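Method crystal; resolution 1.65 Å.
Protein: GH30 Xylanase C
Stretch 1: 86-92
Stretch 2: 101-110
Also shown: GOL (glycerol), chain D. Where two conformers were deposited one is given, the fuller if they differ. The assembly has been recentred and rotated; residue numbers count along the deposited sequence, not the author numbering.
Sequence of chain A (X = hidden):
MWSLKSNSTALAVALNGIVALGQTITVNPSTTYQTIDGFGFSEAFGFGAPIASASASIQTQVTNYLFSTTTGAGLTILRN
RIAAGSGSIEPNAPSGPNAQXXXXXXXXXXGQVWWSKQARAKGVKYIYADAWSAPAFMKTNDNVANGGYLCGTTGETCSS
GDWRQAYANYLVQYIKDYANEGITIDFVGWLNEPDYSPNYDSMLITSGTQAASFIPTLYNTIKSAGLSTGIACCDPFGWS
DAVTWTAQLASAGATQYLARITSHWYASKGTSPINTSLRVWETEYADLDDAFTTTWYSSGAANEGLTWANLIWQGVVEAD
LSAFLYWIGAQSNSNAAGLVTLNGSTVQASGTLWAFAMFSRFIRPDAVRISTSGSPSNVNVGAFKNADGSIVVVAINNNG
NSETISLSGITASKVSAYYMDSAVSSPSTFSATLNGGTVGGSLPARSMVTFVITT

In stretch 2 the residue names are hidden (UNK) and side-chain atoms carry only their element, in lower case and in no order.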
ATOM      1  N   SER A  86      -4.309 -20.957 -11.789  1.00 12.44           N
ATOM      2  CA  SER A  86      -3.655 -20.465 -13.016  1.00 13.73           C
ATOM      3  C   SER A  86      -2.555 -19.461 -12.626  1.00 13.21           C
ATOM      4  O   SER A  86      -2.821 -18.553 -11.861  1.00 14.65           O
ATOM      5  CB  SER A  86      -4.654 -19.906 -14.004  1.00 13.25           C
ATOM      6  OG  SER A  86      -5.302 -18.758 -13.498  1.00 13.63           O
ATOM      7  N   GLY A  87      -1.348 -19.661 -13.127  1.00 14.64           N
ATOM      8  CA  GLY A  87      -0.205 -18.803 -12.804  1.00 14.61           C
ATOM      9  C   GLY A  87       0.433 -19.101 -11.459  1.00 13.95           C
ATOM     10  O   GLY A  87       1.354 -18.351 -11.094  1.00 13.94           O
ATOM     11  N   SER A  88      -0.050 -20.123 -10.735  0.62 13.29           N
ATOM     12  CA  SER A  88       0.499 -20.611  -9.452  0.62 12.69           C
ATOM     13  C   SER A  88       1.814 -21.343  -9.692  0.62 13.09           C
ATOM     14  O   SER A  88       2.004 -21.938 -10.803  0.62 12.13           O
ATOM     15  CB  SER A  88      -0.448 -21.551  -8.760  0.62 12.45           C
ATOM     16  OG  SER A  88      -0.007 -21.866  -7.452  0.62 11.92           O
ATOM     17  N   ILE A  89       2.669 -21.359  -8.677  1.00 12.50           N
ATOM     18  CA  ILE A  89       3.843 -22.274  -8.684  1.00 12.77           C
ATOM     19  C   ILE A  89       3.445 -23.723  -8.369  1.00 12.83           C
ATOM     20  O   ILE A  89       4.309 -24.579  -8.469  1.00 12.34           O
ATOM     21  CB  ILE A  89       4.898 -21.745  -7.700  1.00 12.97           C
ATOM     22  CG1 ILE A  89       4.408 -21.796  -6.241  1.00 13.88           C
ATOM     23  CG2 ILE A  89       5.349 -20.363  -8.137  1.00 13.58           C
ATOM     24  CD1 ILE A  89       5.508 -21.694  -5.200  1.00 15.10           C
ATOM     25  N   GLU A  90       2.197 -24.035  -7.984  1.00 12.62           N
ATOM     26  CA  GLU A  90       1.770 -25.416  -7.696  1.00 13.18           C
ATOM     27  C   GLU A  90       0.370 -25.621  -8.259  1.00 12.83           C
ATOM     28  O   GLU A  90      -0.597 -25.740  -7.525  1.00 12.98           O
ATOM     29  CB  GLU A  90       1.808 -25.736  -6.207  1.00 14.50           C
ATOM     30  CG  GLU A  90       1.807 -27.236  -5.903  1.00 14.41           C
ATOM     31  CD  GLU A  90       1.807 -27.578  -4.418  1.00 16.28           C
ATOM     32  OE1 GLU A  90       1.588 -28.769  -4.104  1.00 17.08           O
ATOM     33  OE2 GLU A  90       1.989 -26.654  -3.569  1.00 16.59           O
ATOM     34  N   PRO A  91       0.252 -25.622  -9.596  1.00 12.67           N
ATOM     35  CA  PRO A  91      -1.063 -25.599 -10.236  1.00 12.94           C
ATOM     36  C   PRO A  91      -1.812 -26.936 -10.173  1.00 13.26           C
ATOM     37  O   PRO A  91      -2.961 -26.949 -10.530  1.00 12.71           O
ATOM     38  CB  PRO A  91      -0.711 -25.239 -11.683  1.00 12.71           C
ATOM     39  CG  PRO A  91       0.670 -25.768 -11.880  1.00 14.00           C
ATOM     40  CD  PRO A  91       1.367 -25.584 -10.560  1.00 13.53           C
ATOM     41  N   ASN A  92      -1.123 -28.043  -9.835  1.00 13.63           N
ATOM     42  CA  ASN A  92      -1.681 -29.410  -9.807  1.00 14.65           C
ATOM     43  C   ASN A  92      -1.454 -30.045  -8.430  1.00 14.34           C
ATOM     44  O   ASN A  92      -0.355 -29.905  -7.863  1.00 13.56           O
ATOM     45  CB  ASN A  92      -1.035 -30.264 -10.907  1.00 16.44           C
ATOM     46  CG  ASN A  92      -1.868 -31.458 -11.287  1.00 20.46           C
ATOM     47  OD1 ASN A  92      -1.352 -32.563 -11.226  1.00 26.58           O
ATOM     48  ND2 ASN A  92      -3.080 -31.237 -11.757  1.00 24.65           N
ATOM     49  N   UNK A 101       5.532 -32.008  -3.458  1.00 18.31           N
ATOM     50  CA  UNK A 101       4.878 -31.132  -4.428  1.00 16.47           C
ATOM     51  C   UNK A 101       5.652 -31.097  -5.748  1.00 18.17           C
ATOM     52  O   UNK A 101       6.860 -31.342  -5.780  1.00 19.11           O
ATOM     53  c   UNK A 101       6.236 -31.256  -2.407  1.00 18.33           C
ATOM     54  c   UNK A 101       4.873 -29.774  -3.688  1.00 18.98           C
ATOM     55  c   UNK A 101       6.132 -29.821  -2.873  1.00 20.21           C
ATOM     56  N   UNK A 102       4.948 -30.781  -6.824  1.00 16.39           N
ATOM     57  CA  UNK A 102       5.542 -30.458  -8.133  1.00 17.30           C
ATOM     58  C   UNK A 102       5.426 -28.939  -8.314  1.00 17.29           C
ATOM     59  O   UNK A 102       4.289 -28.470  -8.533  1.00 17.40           O
ATOM     60  o   UNK A 102       5.035 -32.616  -9.066  1.00 20.79           O
ATOM     61  c   UNK A 102       4.843 -31.209  -9.278  1.00 19.36           C
ATOM     62  c   UNK A 102       5.384 -30.817 -10.642  1.00 20.25           C
ATOM     63  N   UNK A 103       6.528 -28.212  -8.177  1.00 14.94           N
ATOM     64  CA  UNK A 103       6.525 -26.752  -8.369  1.00 15.32           C
ATOM     65  C   UNK A 103       6.892 -26.416  -9.816  1.00 16.32           C
ATOM     66  O   UNK A 103       7.674 -27.124 -10.472  1.00 16.14           O
ATOM     67  c   UNK A 103       5.844 -25.749  -5.476  1.00 15.06           C
ATOM     68  c   UNK A 103       5.501 -25.868  -4.132  1.00 15.47           C
ATOM     69  c   UNK A 103       6.364 -26.426  -3.208  1.00 14.65           C
ATOM     70  c   UNK A 103       7.602 -26.868  -3.642  1.00 15.36           C
ATOM     71  c   UNK A 103       7.941 -26.760  -4.988  1.00 15.32           C
ATOM     72  c   UNK A 103       7.082 -26.200  -5.932  1.00 15.55           C
ATOM     73  c   UNK A 103       7.479 -26.082  -7.383  1.00 14.94           C
ATOM     74  o   UNK A 103       5.997 -26.481  -1.871  1.00 16.42           O
ATOM     75  N   UNK A 104       6.324 -25.305 -10.292  0.50 17.03           N
ATOM     76  CA  UNK A 104       6.586 -24.639 -11.597  0.50 16.36           C
ATOM     77  C   UNK A 104       7.147 -23.231 -11.327  0.50 16.26           C
ATOM     78  O   UNK A 104       6.803 -22.629 -10.272  0.50 15.77           O
ATOM     79  c   UNK A 104       5.318 -24.559 -12.462  0.50 16.86           C
ATOM     80  o   UNK A 104       4.290 -23.797 -11.814  0.50 17.43           O
ATOM     81  c   UNK A 104       4.768 -25.926 -12.818  0.50 16.47           C
ATOM     82  N   UNK A 105       7.973 -22.700 -12.231  1.00 16.35           N
ATOM     83  CA  UNK A 105       8.421 -21.293 -12.146  1.00 17.13           C
ATOM     84  C   UNK A 105       8.807 -20.805 -13.539  1.00 16.48           C
ATOM     85  O   UNK A 105       9.692 -21.414 -14.133  1.00 17.67           O
ATOM     86  c   UNK A 105      10.135 -19.780 -11.057  1.00 18.20           C
ATOM     87  c   UNK A 105       9.570 -21.167 -11.144  1.00 17.32           C
ATOM     88  c   UNK A 105      10.341 -17.519 -10.763  1.00 17.63           C
ATOM     89  c   UNK A 105      11.398 -19.386 -11.393  1.00 18.46           C
ATOM     90  n   UNK A 105      11.526 -18.042 -11.197  1.00 18.31           N
ATOM     91  c   UNK A 105       8.128 -18.305 -10.225  1.00 17.91           C
ATOM     92  c   UNK A 105       9.429 -18.585 -10.651  1.00 17.10           C
ATOM     93  c   UNK A 105       7.801 -17.011  -9.886  1.00 16.80           C
ATOM     94  c   UNK A 105       8.736 -15.986  -9.960  1.00 17.36           C
ATOM     95  c   UNK A 105      10.020 -16.216 -10.379  1.00 17.05           C
ATOM     96  N   UNK A 106       8.187 -19.737 -14.019  1.00 17.11           N
ATOM     97  CA  UNK A 106       8.487 -19.237 -15.385  1.00 17.00           C
ATOM     98  C   UNK A 106       9.398 -18.003 -15.348  1.00 18.03           C
ATOM     99  O   UNK A 106       9.664 -17.531 -16.442  1.00 20.47           O
ATOM    100  c   UNK A 106       6.415 -17.775 -15.703  1.00 19.39           C
ATOM    101  o   UNK A 106       5.456 -17.408 -16.406  1.00 20.32           O
ATOM    102  c   UNK A 106       7.237 -18.959 -16.204  1.00 18.33           C
ATOM    103  o   UNK A 106       6.750 -17.242 -14.610  1.00 17.72           O
ATOM    104  N   UNK A 107       9.765 -17.430 -14.184  1.00 16.65           N
ATOM    105  CA  UNK A 107      10.623 -16.239 -14.069  1.00 17.78           C
ATOM    106  C   UNK A 107       9.927 -14.987 -14.562  1.00 15.74           C
ATOM    107  O   UNK A 107      10.593 -13.990 -14.756  1.00 17.41           O
ATOM    108  N   UNK A 108       8.603 -15.037 -14.726  1.00 14.70           N
ATOM    109  CA  UNK A 108       7.785 -13.924 -15.250  1.00 14.35           C
ATOM    110  C   UNK A 108       6.730 -13.524 -14.194  1.00 14.21           C
ATOM    111  O   UNK A 108       6.668 -12.334 -13.788  1.00 13.40           O
ATOM    112  o   UNK A 108       5.973 -12.339 -16.660  1.00 20.68           O
ATOM    113  c   UNK A 108       7.163 -14.386 -16.571  1.00 14.78           C
ATOM    114  n   UNK A 108       6.106 -13.492 -18.550  1.00 21.95           N
ATOM    115  c   UNK A 108       6.309 -13.343 -17.255  1.00 17.12           C
ATOM    116  N   UNK A 109       5.897 -14.492 -13.767  1.00 14.23           N
ATOM    117  CA  UNK A 109       4.841 -14.266 -12.742  1.00 13.46           C
ATOM    118  C   UNK A 109       3.909 -13.129 -13.202  1.00 13.14           C
ATOM    119  O   UNK A 109       3.665 -12.192 -12.415  1.00 12.73           O
ATOM    120  c   UNK A 109       4.525 -14.165 -10.179  1.00 15.48           C
ATOM    121  o   UNK A 109       4.704 -13.425  -9.180  1.00 13.59           O
ATOM    122  o   UNK A 109       3.613 -15.000 -10.267  1.00 17.55           O
ATOM    123  c   UNK A 109       5.478 -14.031 -11.363  1.00 13.49           C
ATOM    124  N   UNK A 110       3.347 -13.234 -14.415  1.00 13.64           N
ATOM    125  CA  UNK A 110       2.371 -12.268 -14.980  1.00 12.73           C
ATOM    126  C   UNK A 110       2.878 -10.810 -14.854  1.00 13.30           C
ATOM    127  O   UNK A 110       2.120  -9.901 -14.440  1.00 11.42           O
ATOM    128  c   UNK A 110       1.061 -12.505 -14.257  1.00 14.63           C
TER
HETATM  129  C1  GOL D 502       4.555 -20.571 -12.913  1.00 29.78           C
HETATM  130  O1  GOL D 502       5.544 -19.559 -12.822  1.00 26.01           O
HETATM  131  C2  GOL D 502       3.327 -20.023 -13.610  1.00 32.51           C
HETATM  132  O2  GOL D 502       3.540 -19.925 -15.012  1.00 37.54           O
HETATM  133  C3  GOL D 502       2.047 -20.795 -13.375  1.00 34.27           C
HETATM  134  O3  GOL D 502       2.171 -22.213 -13.381  1.00 40.74           O
HETATM  135  O   HOH W   1       1.546 -15.835 -12.270  1.00 28.57           O
HETATM  136  O   HOH W   2       3.725 -27.347  -0.797  1.00 17.81           O
HETATM  137  O   HOH W   3       2.092 -30.762  -6.468  1.00 19.79           O
HETATM  138  O   HOH W   4       1.774 -28.780  -9.414  1.00 15.39           O

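Position 101 carries three side-chain carbons that close a ring onto its own backbone N: Pro-101. Its CA-to-CB bond points toward stretch 1, and CB lies 3.5 Å from OE1 of Glu-90.

At position 102 one carbon carries an oxygen and a second carbon, the beta-branched pattern of Thr-102. The side chain stays clear of stretch 1, and the backbone reaches it mainly through water: N of Thr-102 donates to water 3 (N to water O, 2.9 Å), which lies near Glu-90 and Asn-92, while its O accepts from water 4 (O to water O, 2.7 Å), which in turn accepts from N of Asn-92.

Position 103 has one carbon followed by a six-carbon ring bearing an oxygen, hence Tyr-103. Its CE1 comes within 3.6 Å of Glu-90 OE2, and its CD1 packs 4.1 Å from Ile-89 CD1. The hydroxyl reaches water 2 (OH to water O, 2.7 Å), and that water donates weakly to OE2 of Glu-90.

Position 104 again has one carbon carrying an oxygen and a carbon: Thr-104. The oxygen lies 3.6 Å from CD of Pro-91 and 3.1 Å from O of Ser-88, the latter at too poor an angle for a hydrogen bond.

Position 105 shows one carbon leading to fused five- and six-membered rings with eight carbons and one nitrogen, an indole: Trp-105. Its CE3 sits 4.0 Å from CG2 of Ile-89.

Position 106 has two carbons, the second with two oxygens, and touches nothing on stretch 1. The backbone N atoms of 108 and 109 both donate to one of these oxygens, as suits the carboxylate of Asp-106.

Position 107 has no side-chain atoms and a positive phi of 69°, fitting Gly-107.

Position 108 has two carbons, the second carrying one oxygen and one nitrogen, the amide of Asn-108, out of reach of stretch 1.

Position 109 repeats the two-carbon, two-oxygen pattern: Asp-109. Water 1 donates both to its OD1 and to O of Gly-87.

Position 110 has a single carbon, Ala-110, with no contact across.

The contact centres on Ile-89. Its O accepts from N of Thr-104 at 2.8 Å and nearly straight (163°), and also receives a CA-H...O contact from Tyr-103 CA at 3.1 Å, while its side chain packs against both aromatic residues. Neither stretch forms regular secondary structure. Bridging waters supplement the pairing, and a glycerol lies between the stretches: its O3 donates to Ser-88 O at 2.6 Å and its O1 accepts from Asp-106 N at 2.9 Å.

Stretch 2 101-110: PTYTWDGNDA
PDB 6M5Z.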